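Local structure of polysialic acid O-acetyltransferase (Escherichia coli, 3JQY) at the interface of chains A and B. The protein catalyses the transfer of acetyl groups from acetyl-CoA to the O7 or O9 hydroxyls of capsular polysialic acid, acting preferentially on long polymers. Numbering follows the deposited sequence. Chains: chain A/B, Polysialic acid O-acetyltransferase.

The interface of chains A and B. Residues chain A 148-152, 158; chain B 217-220.
The amide N of A:Phe150 lies 2.7 Å from the carbonyl O of B:Ile219, in a nearly straight hydrogen bond (174° at the hydrogen). The return bond, B:Ile219 N to A:Phe150 O, is 3.0 Å long. Together they pair strand 149-151 of chain A antiparallel with strand 218-220 of chain B, a short sheet across the subunit boundary. Two residues further on, where chain A leaves its strand, the amide N of A:Ile152 bonds to the carbonyl O of B:Asn217 at 2.9 Å, standing above the plane of that carbonyl.

The side chain of A:Ile152 then lies over the backbone of B:Asn217. Its CG1 sits between the backbone N and the carbonyl carbon (chi1 59°), which brings the tip CD1 to 3.6 Å from B:Asn217 CA, while the CG2 branch reaches back towards the backbone of B:Ile218. An alanine here would probably keep the amide bond but strip most of the apolar cover from B:Asn217 and open a gap beside the start of the B strand.

On the opposite face of the paired strands, B:Ile218 points towards chain A. A:Ile149 meets it with its CG2 methyl, 3.7 Å from B:Ile218 CB, the two side chains crossing obliquely. A:Ile158 comes in at about a right angle, its terminal methyl CD1 3.7 Å from B:Ile218 CG2. Aliphatic groups thus pack on both faces of the backbone pairing. In this homotrimeric hexapeptide-repeat enzyme, the patch fastens a short strand of chain A and the turn after it to the segment of chain B that precedes its C-terminal helix, and so helps tie neighbouring subunits together.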
# COMPACT_ATOMS: atom_id res chain seq x y z
N PRO A 148 -22.09 5.62 -4.56
CA PRO A 148 -22.63 5.35 -5.90
C PRO A 148 -21.93 6.13 -7.01
O PRO A 148 -21.50 7.26 -6.81
CB PRO A 148 -24.09 5.80 -5.78
CG PRO A 148 -24.08 6.84 -4.70
CD PRO A 148 -22.96 6.50 -3.76
N ILE A 149 -21.83 5.49 -8.17
CA ILE A 149 -21.36 6.15 -9.39
C ILE A 149 -22.48 6.02 -10.42
O ILE A 149 -23.10 4.96 -10.54
CB ILE A 149 -20.07 5.50 -9.91
CG1 ILE A 149 -18.94 5.68 -8.89
CG2 ILE A 149 -19.68 6.08 -11.28
CD1 ILE A 149 -17.66 4.95 -9.24
N PHE A 150 -22.73 7.11 -11.16
CA PHE A 150 -23.82 7.15 -12.13
C PHE A 150 -23.30 7.42 -13.54
O PHE A 150 -22.26 8.05 -13.73
CB PHE A 150 -24.81 8.27 -11.78
CG PHE A 150 -25.25 8.25 -10.35
CD1 PHE A 150 -26.43 7.61 -10.00
CD2 PHE A 150 -24.49 8.86 -9.36
CE1 PHE A 150 -26.84 7.58 -8.68
CE2 PHE A 150 -24.91 8.82 -8.03
CZ PHE A 150 -26.09 8.19 -7.70
N ASP A 151 -24.04 6.94 -14.53
CA ASP A 151 -23.81 7.33 -15.92
C ASP A 151 -24.43 8.71 -16.14
O ASP A 151 -25.58 8.95 -15.74
CB ASP A 151 -24.42 6.30 -16.87
CG ASP A 151 -24.26 6.68 -18.32
OD1 ASP A 151 -23.31 6.20 -18.96
OD2 ASP A 151 -25.09 7.47 -18.82
N ILE A 152 -23.69 9.63 -16.76
CA ILE A 152 -24.16 11.02 -16.86
C ILE A 152 -25.32 11.18 -17.83
O ILE A 152 -26.05 12.17 -17.78
CB ILE A 152 -23.02 11.99 -17.25
CG1 ILE A 152 -22.40 11.61 -18.59
CG2 ILE A 152 -21.95 12.04 -16.15
CD1 ILE A 152 -21.31 12.56 -19.04
N ILE A 158 -24.48 2.85 -11.79
CA ILE A 158 -23.88 1.78 -12.58
C ILE A 158 -22.83 0.97 -11.83
O ILE A 158 -22.18 0.10 -12.42
CB ILE A 158 -23.26 2.33 -13.88
CG1 ILE A 158 -22.21 3.40 -13.56
CG2 ILE A 158 -24.36 2.89 -14.78
CD1 ILE A 158 -21.41 3.88 -14.77
N ASN B 217 -17.80 9.25 -18.92
CA ASN B 217 -19.18 9.70 -18.80
C ASN B 217 -19.81 9.30 -17.47
O ASN B 217 -20.94 8.83 -17.44
CB ASN B 217 -20.02 9.14 -19.95
CG ASN B 217 -19.51 9.57 -21.31
OD1 ASN B 217 -19.46 8.77 -22.25
ND2 ASN B 217 -19.12 10.82 -21.42
N ILE B 218 -19.07 9.48 -16.38
CA ILE B 218 -19.61 9.15 -15.06
C ILE B 218 -19.52 10.32 -14.08
O ILE B 218 -18.82 11.30 -14.33
CB ILE B 218 -18.89 7.93 -14.43
CG1 ILE B 218 -17.39 8.20 -14.25
CG2 ILE B 218 -19.08 6.70 -15.29
CD1 ILE B 218 -17.03 8.84 -12.93
N ILE B 219 -20.24 10.19 -12.98
CA ILE B 219 -20.18 11.13 -11.87
C ILE B 219 -20.57 10.36 -10.61
O ILE B 219 -21.29 9.36 -10.69
CB ILE B 219 -21.13 12.34 -12.09
CG1 ILE B 219 -20.74 13.50 -11.18
CG2 ILE B 219 -22.59 11.94 -11.89
CD1 ILE B 219 -21.41 14.82 -11.55
N TRP B 220 -20.09 10.81 -9.45
CA TRP B 220 -20.30 10.10 -8.18
C TRP B 220 -21.16 10.92 -7.23
O TRP B 220 -21.38 12.11 -7.46
CB TRP B 220 -18.95 9.82 -7.52
CG TRP B 220 -18.23 11.11 -7.20
CD1 TRP B 220 -17.51 11.88 -8.06
CD2 TRP B 220 -18.20 11.78 -5.93
NE1 TRP B 220 -17.03 12.99 -7.41
CE2 TRP B 220 -17.43 12.96 -6.10
CE3 TRP B 220 -18.73 11.50 -4.67
CZ2 TRP B 220 -17.19 13.85 -5.06
CZ3 TRP B 220 -18.49 12.39 -3.62
CH2 TRP B 220 -17.73 13.55 -3.83